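Local coordinates for holo-[acyl-carrier-protein] synthase (Neisseria meningitidis FAM18, PDB 5SUV) that belongs to the 4'-phosphopantetheinyl transferase superfamily and binds coenzyme A in pockets formed between the subunits of a three-chain assembly, at residues L13-I16 / I17-K21; R30-T33 / P34-L38; K52-A55 / A56-F60; A71-F74 / R75-G78; F89-P93 / A94-W98. All coordinates share one frame; numbering follows the deposited sequence.

Contact 1: residues L13-I16 / I17-K21; sequences LKRI and IRLNK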
# COMPACT_ATOMS: atom_id res chain seq x y z
N LEU A 13 -14.80 2.04 -7.81
CA LEU A 13 -15.39 2.14 -9.14
C LEU A 13 -16.74 2.83 -9.11
O LEU A 13 -17.07 3.61 -10.01
CB LEU A 13 -15.52 0.75 -9.77
CG LEU A 13 -14.25 -0.08 -9.91
CD1 LEU A 13 -14.58 -1.44 -10.49
CD2 LEU A 13 -13.24 0.63 -10.78
N LYS A 14 -17.55 2.56 -8.08
CA LYS A 14 -18.86 3.20 -7.99
C LYS A 14 -18.72 4.71 -7.88
O LYS A 14 -19.55 5.46 -8.41
CB LYS A 14 -19.64 2.64 -6.80
CG LYS A 14 -20.03 1.18 -6.96
CD LYS A 14 -20.69 0.64 -5.69
CE LYS A 14 -20.98 -0.85 -5.80
NZ LYS A 14 -21.85 -1.18 -6.97
N ARG A 15 -17.68 5.19 -7.19
CA ARG A 15 -17.44 6.62 -7.11
C ARG A 15 -17.11 7.19 -8.48
O ARG A 15 -17.58 8.27 -8.84
CB ARG A 15 -16.31 6.92 -6.13
CG ARG A 15 -15.92 8.40 -6.03
CD ARG A 15 -15.19 8.67 -4.73
NE ARG A 15 -14.27 9.81 -4.82
CZ ARG A 15 -12.94 9.74 -4.70
NH1 ARG A 15 -12.32 8.59 -4.48
NH2 ARG A 15 -12.23 10.85 -4.80
N ILE A 16 -16.32 6.45 -9.27
CA ILE A 16 -16.01 6.91 -10.62
C ILE A 16 -17.30 7.01 -11.44
O ILE A 16 -17.54 8.00 -12.13
CB ILE A 16 -14.99 5.98 -11.30
CG1 ILE A 16 -13.66 5.98 -10.53
CG2 ILE A 16 -14.74 6.39 -12.75
CD1 ILE A 16 -12.90 7.31 -10.57
N ILE A 17 -18.15 5.98 -11.35
CA ILE A 17 -19.43 6.00 -12.06
C ILE A 17 -20.23 7.24 -11.67
O ILE A 17 -20.75 7.95 -12.54
CB ILE A 17 -20.21 4.71 -11.79
CG1 ILE A 17 -19.48 3.52 -12.42
CG2 ILE A 17 -21.65 4.80 -12.35
CD1 ILE A 17 -20.10 2.14 -12.05
N ARG A 18 -20.32 7.54 -10.37
CA ARG A 18 -21.03 8.74 -9.96
C ARG A 18 -20.41 9.98 -10.59
O ARG A 18 -21.13 10.85 -11.11
CB ARG A 18 -21.01 8.88 -8.44
CG ARG A 18 -21.81 7.81 -7.70
CD ARG A 18 -21.96 8.13 -6.21
NE ARG A 18 -20.91 9.01 -5.70
CZ ARG A 18 -21.03 10.34 -5.56
NH1 ARG A 18 -22.17 10.96 -5.87
NH2 ARG A 18 -20.01 11.05 -5.10
N LEU A 19 -19.08 10.08 -10.56
CA LEU A 19 -18.41 11.25 -11.12
C LEU A 19 -18.65 11.36 -12.62
O LEU A 19 -18.86 12.46 -13.14
CB LEU A 19 -16.92 11.19 -10.80
CG LEU A 19 -16.55 11.38 -9.33
CD1 LEU A 19 -15.09 11.05 -9.05
CD2 LEU A 19 -16.85 12.81 -8.88
N ASN A 20 -18.61 10.24 -13.34
CA ASN A 20 -18.97 10.27 -14.75
C ASN A 20 -20.41 10.73 -14.94
O ASN A 20 -20.71 11.51 -15.85
CB ASN A 20 -18.77 8.90 -15.38
CG ASN A 20 -17.33 8.58 -15.66
OD1 ASN A 20 -16.50 9.49 -15.79
ND2 ASN A 20 -17.01 7.30 -15.74
N LYS A 21 -21.31 10.25 -14.08
CA LYS A 21 -22.72 10.53 -14.26
C LYS A 21 -23.03 12.01 -14.05
O LYS A 21 -23.82 12.60 -14.81
CB LYS A 21 -23.56 9.67 -13.32
CG LYS A 21 -25.06 9.79 -13.55
CD LYS A 21 -25.83 8.82 -12.66
CE LYS A 21 -27.33 8.94 -12.84
NZ LYS A 21 -28.05 8.00 -11.93
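Ile-17 N donates to Leu-13 O at 2.9 Å, the first of the i to i+4 bonds that build the start of the alpha-helix 13-23. The side chain of Ile-17 leans over the same acceptor. Its CG1 stands beside its own backbone N (chi1 -67°), which brings CG1 to 3.4 Å from Leu-13 O.

Arg-18 N bonds to Lys-14 O at 3.0 Å, and Arg-18 CG rests against that oxygen. The Arg-18 chain bends at chi3, and its guanidinium group comes back near Arg-15 CA. Arg-15 NE and Arg-18 NH2 stay 5.9 Å apart. Arg-15 NH1 is engaged in a salt bridge with Glu-114 of the second subunit.

Leu-19 N donates to Arg-15 O. The two side chains lie side by side and point the same way, with Leu-19 CD1 4.1 Å from Arg-15 CG.

Asn-20 N completes the series with a bond of 2.8 Å to Ile-16 O. Ile-16 is the buried residue here and packs on Ala-51 and Phe-27. The Asn-20 amide passes at a slant to the Ile-16 side chain, with ND2 3.9 Å from Ile-16 CG2.

Contact 2: residues R30-T33 / P34-L38; sequences RILT and PEELL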
# COMPACT_ATOMS: atom_id res chain seq x y z
N ARG A 30 -10.95 16.16 -17.15
CA ARG A 30 -10.27 16.85 -16.08
C ARG A 30 -9.13 16.02 -15.50
O ARG A 30 -8.11 16.58 -15.07
CB ARG A 30 -11.29 17.23 -14.99
CG ARG A 30 -10.76 18.10 -13.86
CD ARG A 30 -11.88 18.69 -13.01
NE ARG A 30 -12.66 19.69 -13.74
CZ ARG A 30 -13.90 19.52 -14.21
NH1 ARG A 30 -14.54 18.37 -14.04
NH2 ARG A 30 -14.50 20.50 -14.86
N ILE A 31 -9.25 14.68 -15.53
CA ILE A 31 -8.34 13.79 -14.82
C ILE A 31 -7.24 13.26 -15.73
O ILE A 31 -6.11 13.03 -15.29
CB ILE A 31 -9.12 12.61 -14.21
CG1 ILE A 31 -10.22 13.13 -13.29
CG2 ILE A 31 -8.17 11.69 -13.45
CD1 ILE A 31 -9.77 14.07 -12.25
N LEU A 32 -7.56 13.05 -17.00
CA LEU A 32 -6.61 12.43 -17.92
C LEU A 32 -5.74 13.49 -18.58
O LEU A 32 -6.18 14.62 -18.81
CB LEU A 32 -7.34 11.65 -19.01
CG LEU A 32 -8.28 10.56 -18.51
CD1 LEU A 32 -8.91 9.87 -19.70
CD2 LEU A 32 -7.52 9.56 -17.62
N THR A 33 -4.50 13.11 -18.90
CA THR A 33 -3.64 13.99 -19.69
C THR A 33 -4.11 14.00 -21.13
O THR A 33 -4.79 13.07 -21.58
CB THR A 33 -2.18 13.54 -19.64
OG1 THR A 33 -2.00 12.34 -20.42
CG2 THR A 33 -1.71 13.27 -18.23
N PRO A 34 -3.74 15.03 -21.90
CA PRO A 34 -4.08 15.03 -23.33
C PRO A 34 -3.72 13.73 -24.03
O PRO A 34 -4.46 13.27 -24.91
CB PRO A 34 -3.26 16.21 -23.88
CG PRO A 34 -3.06 17.10 -22.72
CD PRO A 34 -2.96 16.21 -21.51
N GLU A 35 -2.61 13.09 -23.65
CA GLU A 35 -2.21 11.83 -24.27
C GLU A 35 -3.18 10.72 -23.91
O GLU A 35 -3.67 9.99 -24.78
CB GLU A 35 -0.79 11.46 -23.83
CG GLU A 35 0.29 12.46 -24.22
CD GLU A 35 0.40 13.65 -23.28
OE1 GLU A 35 -0.26 13.65 -22.22
OE2 GLU A 35 1.15 14.59 -23.61
N GLU A 36 -3.46 10.56 -22.61
CA GLU A 36 -4.40 9.53 -22.19
C GLU A 36 -5.78 9.78 -22.76
O GLU A 36 -6.52 8.84 -23.06
CB GLU A 36 -4.47 9.49 -20.67
CG GLU A 36 -3.22 9.01 -19.99
CD GLU A 36 -3.24 9.28 -18.51
OE1 GLU A 36 -3.87 10.28 -18.10
OE2 GLU A 36 -2.63 8.52 -17.76
N LEU A 37 -6.16 11.06 -22.90
CA LEU A 37 -7.50 11.39 -23.35
C LEU A 37 -7.74 10.94 -24.78
O LEU A 37 -8.88 10.66 -25.16
CB LEU A 37 -7.74 12.90 -23.20
CG LEU A 37 -9.16 13.41 -23.42
CD1 LEU A 37 -10.14 12.76 -22.45
CD2 LEU A 37 -9.20 14.93 -23.28
N LEU A 38 -6.68 10.87 -25.59
CA LEU A 38 -6.82 10.45 -26.97
C LEU A 38 -7.02 8.94 -27.09
O LEU A 38 -7.72 8.49 -28.00
CB LEU A 38 -5.60 10.89 -27.78
CG LEU A 38 -5.41 12.40 -27.92
CD1 LEU A 38 -4.07 12.72 -28.56
CD2 LEU A 38 -6.55 13.01 -28.73
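The carboxylates of Glu-36 and Glu-35 both turn back to Thr-33, each offering its OE1. Glu-36 OE1 takes the N-H of Thr-33 N at 3.0 Å. This donor comes from the anti side, 22° out of the carboxylate plane. Glu-35 OE1 is met almost end-on, in line with its C-O bond, by Thr-33 OG1 at 2.8 Å.

The first pair is one half of a capping box at the start of helix 34-39. The other half is Glu-36 N, which donates to Thr-33 OG1 at 3.2 Å in a nearly straight bond. Thr-33 is the N-cap. Its OG1 sits between its backbone N and carbonyl carbon (chi1 72°), where it can accept from Glu-36 N and donate to Glu-35.

Lys-57 forms a salt bridge to Glu-36 OE1, and Ile-79 N bonds to OE2, so both oxygens of this buried carboxylate have partners. Leu-32 runs at about a right angle to Glu-36, with its CD2 3.8 Å from OE1. Pro-34 takes the first helical position after the cap. Leu-37 N bonds to Thr-33 O at 2.8 Å. Leu-37 CD1 then meets Leu-32 CD1 at 4.2 Å.

Contact 3: residues K52-A55 / A56-F60; sequences KRFA and AKEAF. With COA (coenzyme A), chain F.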
# COMPACT_ATOMS: atom_id res chain seq x y z
N LYS A 52 -8.09 3.63 -12.24
CA LYS A 52 -6.66 3.39 -12.05
C LYS A 52 -5.86 4.68 -12.22
O LYS A 52 -4.95 4.97 -11.44
CB LYS A 52 -6.17 2.33 -13.03
CG LYS A 52 -6.60 0.90 -12.65
CD LYS A 52 -5.98 -0.15 -13.56
CE LYS A 52 -6.43 -1.55 -13.14
NZ LYS A 52 -5.98 -2.60 -14.09
N ARG A 53 -6.19 5.46 -13.25
CA ARG A 53 -5.49 6.72 -13.46
C ARG A 53 -5.74 7.67 -12.29
O ARG A 53 -4.81 8.30 -11.78
CB ARG A 53 -5.92 7.36 -14.79
CG ARG A 53 -5.65 6.53 -16.03
CD ARG A 53 -4.27 5.94 -16.03
NE ARG A 53 -3.83 5.48 -17.36
CZ ARG A 53 -4.19 4.33 -17.93
NH1 ARG A 53 -5.01 3.50 -17.31
NH2 ARG A 53 -3.72 4.01 -19.12
N PHE A 54 -6.99 7.78 -11.84
CA PHE A 54 -7.31 8.66 -10.73
C PHE A 54 -6.54 8.25 -9.48
O PHE A 54 -5.93 9.09 -8.81
CB PHE A 54 -8.83 8.64 -10.49
CG PHE A 54 -9.31 9.66 -9.51
CD1 PHE A 54 -9.23 11.00 -9.79
CD2 PHE A 54 -9.85 9.27 -8.30
CE1 PHE A 54 -9.67 11.95 -8.89
CE2 PHE A 54 -10.30 10.21 -7.39
CZ PHE A 54 -10.22 11.55 -7.69
N ALA A 55 -6.53 6.95 -9.16
CA ALA A 55 -5.81 6.52 -7.96
C ALA A 55 -4.31 6.76 -8.11
O ALA A 55 -3.65 7.21 -7.17
CB ALA A 55 -6.06 5.04 -7.67
N ALA A 56 -3.75 6.45 -9.28
CA ALA A 56 -2.32 6.59 -9.48
C ALA A 56 -1.90 8.06 -9.41
O ALA A 56 -0.86 8.39 -8.84
CB ALA A 56 -1.92 5.99 -10.83
N LYS A 57 -2.69 8.95 -10.00
CA LYS A 57 -2.35 10.36 -9.94
C LYS A 57 -2.47 10.89 -8.52
O LYS A 57 -1.63 11.67 -8.05
CB LYS A 57 -3.24 11.14 -10.89
CG LYS A 57 -3.10 10.69 -12.33
CD LYS A 57 -4.22 11.24 -13.19
CE LYS A 57 -4.22 10.62 -14.59
NZ LYS A 57 -3.63 11.55 -15.61
N GLU A 58 -3.51 10.48 -7.79
CA GLU A 58 -3.64 10.95 -6.43
C GLU A 58 -2.49 10.43 -5.56
O GLU A 58 -1.95 11.17 -4.74
CB GLU A 58 -5.00 10.56 -5.85
CG GLU A 58 -6.15 11.31 -6.47
CD GLU A 58 -7.39 11.33 -5.59
OE1 GLU A 58 -8.08 12.37 -5.54
OE2 GLU A 58 -7.68 10.29 -4.95
N ALA A 59 -2.11 9.16 -5.73
CA ALA A 59 -1.01 8.63 -4.94
C ALA A 59 0.29 9.32 -5.31
O ALA A 59 1.12 9.60 -4.45
CB ALA A 59 -0.87 7.12 -5.11
N PHE A 60 0.48 9.61 -6.61
CA PHE A 60 1.64 10.38 -7.02
C PHE A 60 1.69 11.72 -6.29
O PHE A 60 2.72 12.10 -5.71
CB PHE A 60 1.62 10.60 -8.54
CG PHE A 60 2.81 11.40 -9.05
CD1 PHE A 60 2.79 12.78 -8.99
CD2 PHE A 60 3.92 10.77 -9.56
CE1 PHE A 60 3.87 13.53 -9.45
CE2 PHE A 60 5.00 11.50 -10.02
CZ PHE A 60 4.98 12.88 -9.96
N1A COA F . 4.89 -5.89 -13.30
C2A COA F . 4.28 -5.08 -12.41
N3A COA F . 3.02 -4.76 -12.38
C4A COA F . 2.22 -5.33 -13.40
C5A COA F . 2.72 -6.19 -14.42
C6A COA F . 4.08 -6.43 -14.31
N6A COA F . 4.66 -7.21 -15.19
N7A COA F . 1.82 -6.58 -15.21
C8A COA F . 0.75 -5.99 -14.76
N9A COA F . 0.94 -5.23 -13.66
C1B COA F . -0.03 -4.47 -12.96
C2B COA F . -0.75 -3.42 -13.95
O2B COA F . -0.82 -2.14 -13.44
C3B COA F . -2.14 -4.05 -13.96
O3B COA F . -3.14 -3.16 -14.08
P3B COA F . -3.01 -2.11 -15.52
O7A COA F . -4.38 -1.85 -15.56
O8A COA F . -2.14 -1.02 -15.04
O9A COA F . -2.40 -3.06 -16.46
C4B COA F . -2.13 -4.64 -12.54
O4B COA F . -0.94 -5.34 -12.49
C5B COA F . -3.27 -5.57 -12.29
O5B COA F . -3.24 -5.88 -10.90
P1A COA F . -4.02 -7.19 -10.52
O1A COA F . -5.45 -7.11 -10.92
O2A COA F . -3.55 -7.63 -9.18
O3A COA F . -3.46 -8.23 -11.64
P2A COA F . -4.04 -9.65 -11.60
O4A COA F . -4.11 -10.18 -10.28
O5A COA F . -5.18 -9.90 -12.56
O6A COA F . -2.77 -10.45 -12.29
CBP COA F . -0.45 -10.72 -12.19
CCP COA F . -1.68 -10.29 -11.47
CDP COA F . -0.08 -9.62 -13.04
CEP COA F . 0.68 -10.93 -11.21
CAP COA F . -0.63 -12.03 -13.02
OAP COA F . 0.56 -12.43 -13.59
C9P COA F . -1.10 -13.25 -12.20
O9P COA F . -0.27 -13.87 -11.56
N8P COA F . -2.47 -13.65 -12.27
C7P COA F . -3.01 -14.83 -11.51
C6P COA F . -1.99 -15.93 -11.32
C5P COA F . -2.65 -17.30 -11.45
O5P COA F . -2.14 -18.17 -12.07
N4P COA F . -3.85 -17.55 -10.80
C3P COA F . -4.48 -18.86 -10.93
C2P COA F . -4.04 -19.81 -9.85
S1P COA F . -2.85 -21.07 -10.49
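Glu-58 lies over one face of the Phe-54 ring, one helical turn further on. Its CG makes a CH-pi contact, 4.2 Å from the ring centroid and only 10° off the ring normal. The carboxylate continues across the ring toward its far end, where OE1 comes to 3.1 Å from Phe-54 CZ. The carboxylate plane is tilted 34° against the ring. Phe-54 has its ring anti to the backbone N (chi1 -171°), a torsion that carries it along the helix under Glu-58. The Glu-58 side chain also touches a bound coenzyme A.

Aliphatic contact joins Arg-53 and Lys-57. The Lys-57 chain runs past Arg-53 O, with CG 3.0 Å from that oxygen, and its CE meets Arg-53 CB at 3.7 Å. The chain then bends at chi4. Its NZ is buried and held by the backbone oxygens of Ile-31, Phe-74 and Ile-77 and by a salt bridge to Glu-36.

Residues 52-60 form the middle of helix 46-63, near the centre of the chain. They pack on the antiparallel sheet of strands 3-12, 117-125 and 106-114. Ala-55, Ala-56 and Ala-59 face these strands with small side chains, for example Ala-55 on Ala-120 and Ala-56 on Leu-109.

Backbone bonds follow the alpha-helical pattern. Ala-56 N donates to Lys-52 O, Lys-57 N to Arg-53 O at 2.8 Å, Glu-58 N to Phe-54 O, and Ala-59 N to Ala-55 O.

Lys-52 reaches a second coenzyme A, chain F in the model, near its 3'-phosphate group. The position of NZ there is doubtful.

Contact 4: residues A71-F74 / R75-G78; sequences AVSF and RNIG. With COA (coenzyme A), chain D.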
# COMPACT_ATOMS: atom_id res chain seq x y z
N ALA A 71 2.24 22.38 -10.81
CA ALA A 71 2.52 21.48 -11.92
C ALA A 71 2.23 20.04 -11.58
O ALA A 71 2.17 19.20 -12.48
CB ALA A 71 3.99 21.61 -12.35
N VAL A 72 2.05 19.73 -10.30
CA VAL A 72 1.64 18.39 -9.89
C VAL A 72 0.13 18.33 -10.10
O VAL A 72 -0.65 18.49 -9.15
CB VAL A 72 2.02 18.10 -8.42
CG1 VAL A 72 1.67 16.68 -8.04
CG2 VAL A 72 3.50 18.32 -8.21
N SER A 73 -0.27 18.09 -11.34
CA SER A 73 -1.67 18.13 -11.74
C SER A 73 -2.06 16.84 -12.45
O SER A 73 -1.21 16.09 -12.97
CB SER A 73 -1.95 19.32 -12.65
OG SER A 73 -1.14 19.26 -13.81
N PHE A 74 -3.37 16.58 -12.49
CA PHE A 74 -3.85 15.42 -13.22
C PHE A 74 -3.38 15.45 -14.67
O PHE A 74 -3.05 14.40 -15.24
CB PHE A 74 -5.37 15.36 -13.17
CG PHE A 74 -5.91 15.11 -11.79
CD1 PHE A 74 -5.81 13.87 -11.21
CD2 PHE A 74 -6.53 16.13 -11.10
CE1 PHE A 74 -6.32 13.64 -9.94
CE2 PHE A 74 -7.04 15.91 -9.83
CZ PHE A 74 -6.93 14.67 -9.25
N ARG A 75 -3.36 16.63 -15.28
CA ARG A 75 -3.03 16.73 -16.69
C ARG A 75 -1.54 16.61 -16.97
O ARG A 75 -1.16 16.48 -18.15
CB ARG A 75 -3.54 18.04 -17.29
CG ARG A 75 -5.03 18.07 -17.53
CD ARG A 75 -5.41 19.28 -18.34
NE ARG A 75 -6.85 19.34 -18.58
CZ ARG A 75 -7.74 19.85 -17.73
NH1 ARG A 75 -7.34 20.34 -16.56
NH2 ARG A 75 -9.02 19.86 -18.04
N ASN A 76 -0.70 16.60 -15.93
CA ASN A 76 0.74 16.42 -16.08
C ASN A 76 1.22 15.05 -15.61
O ASN A 76 2.38 14.72 -15.85
CB ASN A 76 1.52 17.50 -15.30
CG ASN A 76 1.69 18.80 -16.09
OD1 ASN A 76 1.52 18.82 -17.31
ND2 ASN A 76 1.99 19.87 -15.38
N ILE A 77 0.37 14.26 -14.96
CA ILE A 77 0.77 12.96 -14.42
C ILE A 77 0.14 11.89 -15.30
O ILE A 77 -1.06 11.61 -15.19
CB ILE A 77 0.33 12.78 -12.97
CG1 ILE A 77 0.86 13.88 -12.04
CG2 ILE A 77 0.74 11.39 -12.48
CD1 ILE A 77 0.05 13.99 -10.76
N GLY A 78 0.94 11.26 -16.15
CA GLY A 78 0.47 10.24 -17.07
C GLY A 78 0.90 8.85 -16.64
O GLY A 78 1.93 8.67 -16.00
N1A COA D . 1.01 15.41 0.62
C2A COA D . 0.75 14.12 0.94
N3A COA D . -0.38 13.64 1.43
C4A COA D . -1.37 14.58 1.65
C5A COA D . -1.25 15.98 1.38
C6A COA D . 0.02 16.32 0.85
N6A COA D . 0.29 17.54 0.58
N7A COA D . -2.34 16.64 1.69
C8A COA D . -3.12 15.68 2.13
N9A COA D . -2.58 14.44 2.12
C1B COA D . -3.15 13.15 2.59
C2B COA D . -3.60 13.31 4.12
O2B COA D . -3.13 12.27 4.89
C3B COA D . -5.15 13.24 3.91
O3B COA D . -5.79 12.67 4.91
P3B COA D . -5.72 13.46 6.49
O7A COA D . -5.83 14.80 6.22
O8A COA D . -4.39 13.04 7.02
O9A COA D . -6.88 12.85 7.11
C4B COA D . -5.18 12.28 2.72
O4B COA D . -4.24 12.79 1.85
C5B COA D . -6.54 12.16 2.02
O5B COA D . -6.42 11.17 1.06
P1A COA D . -7.82 10.69 0.44
O1A COA D . -8.66 10.22 1.45
O2A COA D . -7.45 9.90 -0.78
O3A COA D . -8.45 12.20 0.12
P2A COA D . -8.69 12.72 -1.35
O4A COA D . -9.33 13.96 -1.15
O5A COA D . -9.18 11.62 -2.24
O6A COA D . -7.17 13.11 -2.03
CBP COA D . -5.57 14.85 -2.25
CCP COA D . -6.52 14.03 -1.33
CDP COA D . -4.30 15.08 -1.52
CEP COA D . -5.25 14.22 -3.58
CAP COA D . -6.26 16.15 -2.49
OAP COA D . -6.37 16.83 -1.29
C9P COA D . -5.54 17.04 -3.45
O9P COA D . -4.52 17.55 -3.15
N8P COA D . -6.11 17.31 -4.68
C7P COA D . -7.36 16.75 -5.10
C6P COA D . -8.20 17.88 -5.71
C5P COA D . -8.95 17.30 -6.85
O5P COA D . -8.66 17.51 -7.99
N4P COA D . -10.05 16.50 -6.56
C3P COA D . -10.78 15.87 -7.66
C2P COA D . -11.39 16.88 -8.60
S1P COA D . -12.03 15.97 -9.99
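The loop before strand 77-81 borders a coenzyme A pocket, and within it Asn-76 reaches back to Ala-71. Asn-76 ND2 donates to Ala-71 O at 3.0 Å. The bond is well formed. It lies in the carbonyl plane on a lone pair of Ala-71 O, and that oxygen is also in the amide plane of Asn-76. This fixes the rotation of the amide. Val-72 between them is the centre of an inverse gamma turn.

A second turn follows. Asn-76 N donates to Ser-73 O at 3.0 Å, closing a type I beta turn over Phe-74 and Arg-75. The N-H comes from well above the carbonyl plane, 65° out of it, so no lone pair is used. Ile-77 N makes weak bonds to both Ser-73 O and Phe-74 O. Ser-73 OG packs 3.5 Å from Asn-76 CB.

The Phe-74 ring presents its edge to the coenzyme A of chain D. Its CE2 is 2.9 Å from the ligand O5P, which lies near the ring plane. His-81 and Ser-112 of the second subunit bind the same ligand.

Val-72 CG1 meets Ile-77 CD1 at 4.2 Å. Both side chains pack on Phe-60 of helix 46-63 and on Leu-95 of helix 93-102, and Ile-77 leads into the strand that pairs with 87-91.

Contact 5: residues F89-P93 / A94-W98; sequences FFYGP and ALSKW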
# COMPACT_ATOMS: atom_id res chain seq x y z
N PHE A 89 5.08 6.02 -14.72
CA PHE A 89 4.64 7.40 -14.94
C PHE A 89 5.37 8.03 -16.12
O PHE A 89 6.55 7.76 -16.35
CB PHE A 89 4.89 8.25 -13.70
CG PHE A 89 4.00 7.93 -12.54
CD1 PHE A 89 2.65 8.21 -12.60
CD2 PHE A 89 4.53 7.37 -11.39
CE1 PHE A 89 1.83 7.93 -11.52
CE2 PHE A 89 3.71 7.08 -10.31
CZ PHE A 89 2.37 7.37 -10.37
N PHE A 90 4.67 8.90 -16.84
CA PHE A 90 5.28 9.86 -17.74
C PHE A 90 4.72 11.23 -17.39
O PHE A 90 3.67 11.34 -16.75
CB PHE A 90 5.04 9.49 -19.22
CG PHE A 90 3.64 9.72 -19.69
CD1 PHE A 90 3.25 10.97 -20.15
CD2 PHE A 90 2.73 8.67 -19.73
CE1 PHE A 90 1.96 11.18 -20.60
CE2 PHE A 90 1.44 8.88 -20.20
CZ PHE A 90 1.06 10.13 -20.62
N TYR A 91 5.46 12.29 -17.73
CA TYR A 91 5.20 13.59 -17.16
C TYR A 91 5.07 14.65 -18.25
O TYR A 91 5.76 14.60 -19.27
CB TYR A 91 6.32 14.02 -16.21
CG TYR A 91 6.63 12.98 -15.20
CD1 TYR A 91 5.68 12.63 -14.26
CD2 TYR A 91 7.85 12.34 -15.17
CE1 TYR A 91 5.94 11.67 -13.32
CE2 TYR A 91 8.12 11.37 -14.21
CZ TYR A 91 7.16 11.04 -13.30
OH TYR A 91 7.41 10.08 -12.34
N GLY A 92 4.18 15.60 -18.00
CA GLY A 92 4.13 16.82 -18.77
C GLY A 92 5.39 17.61 -18.47
O GLY A 92 5.99 17.48 -17.41
N PRO A 93 5.82 18.44 -19.42
CA PRO A 93 7.16 19.05 -19.29
C PRO A 93 7.33 19.87 -18.02
O PRO A 93 8.43 19.88 -17.44
CB PRO A 93 7.27 19.90 -20.58
CG PRO A 93 5.88 20.07 -21.06
CD PRO A 93 5.12 18.85 -20.64
N ALA A 94 6.30 20.57 -17.57
CA ALA A 94 6.48 21.39 -16.38
C ALA A 94 6.72 20.52 -15.15
O ALA A 94 7.45 20.91 -14.23
CB ALA A 94 5.26 22.26 -16.15
N LEU A 95 6.08 19.35 -15.10
CA LEU A 95 6.29 18.44 -13.98
C LEU A 95 7.67 17.78 -14.05
O LEU A 95 8.34 17.63 -13.02
CB LEU A 95 5.18 17.38 -13.94
CG LEU A 95 5.24 16.34 -12.80
CD1 LEU A 95 5.36 17.01 -11.45
CD2 LEU A 95 3.99 15.44 -12.85
N SER A 96 8.10 17.34 -15.24
CA SER A 96 9.46 16.85 -15.39
C SER A 96 10.46 17.85 -14.82
O SER A 96 11.38 17.48 -14.08
CB SER A 96 9.78 16.57 -16.87
OG SER A 96 9.08 15.43 -17.32
N LYS A 97 10.28 19.13 -15.15
CA LYS A 97 11.19 20.16 -14.67
C LYS A 97 11.13 20.29 -13.15
O LYS A 97 12.16 20.36 -12.48
CB LYS A 97 10.85 21.49 -15.34
CG LYS A 97 11.77 22.63 -14.91
CD LYS A 97 11.33 23.97 -15.48
CE LYS A 97 12.30 25.08 -15.10
NZ LYS A 97 13.65 24.84 -15.68
N TRP A 98 9.92 20.30 -12.58
CA TRP A 98 9.79 20.40 -11.13
C TRP A 98 10.45 19.20 -10.44
O TRP A 98 11.19 19.37 -9.47
CB TRP A 98 8.32 20.51 -10.72
CG TRP A 98 8.09 20.72 -9.23
CD1 TRP A 98 8.18 21.89 -8.55
CD2 TRP A 98 7.71 19.72 -8.28
NE1 TRP A 98 7.88 21.69 -7.22
CE2 TRP A 98 7.60 20.36 -7.03
CE3 TRP A 98 7.48 18.35 -8.36
CZ2 TRP A 98 7.25 19.67 -5.86
CZ3 TRP A 98 7.14 17.67 -7.20
CH2 TRP A 98 7.02 18.33 -5.98
O HOH W 1 8.43 15.66 -19.86
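Tyr-91 and Leu-95 meet at a slant, ring against branched side chain. Leu-95 CD2 approaches the ring obliquely, 3.6 Å from Tyr-91 CD1. Leu-95 CG lies anti to its backbone N (chi1 -179°), which turns the branch toward the tyrosine. The Tyr-91 side chain also leans on Val-107 of strand 106-114.

Ser-96 also meets Tyr-91. Its OG sits at the ring edge, near the ring plane, and is 3.3 Å from Tyr-91 CB. A water links the same two residues. It donates to Tyr-91 O at 2.9 Å and lies 2.6 Å from Ser-96 OG. This one water bridges the strand end and the first turn of the helix.

The backbone bonds complete the link. Ser-96 N donates to Gly-92 O at 3.0 Å in a nearly straight bond, while the bond from Leu-95 N to the same oxygen is weak. Lys-97 N donates to Pro-93 O, one residue along.

Strand 87-91 thus passes directly into helix 93-102. Gly-92 is the N-cap and Pro-93 the first helical residue, a place where proline is common because its nitrogen need not donate a helical bond.

How the contacts relate
The five contacts follow one another along the chain. Each is local, made within a helix, a turn or a cap, and none nests in or crosses another. Contact 1 lies on helix 13-23 and meets contact 3 where Arg-15 NH2 packs 3.3 Å from Phe-54 CE2. Contact 2 turns the chain from helix 25-31 into helix 34-39. Its Thr-33 CG2 touches the backbone oxygens of Phe-74, Arg-75 and Ile-77 in contact 4. Contact 3, in the central helix 46-63, touches all the others. Its Phe-60 packs on Tyr-91 of contact 5. Contacts 4 and 5 share the two-stranded sheet, with a probable hydrogen bond of 2.8 Å from Gly-78 N to Phe-90 O. Contacts 1 and 5 lie on opposite sides of the chain's centre.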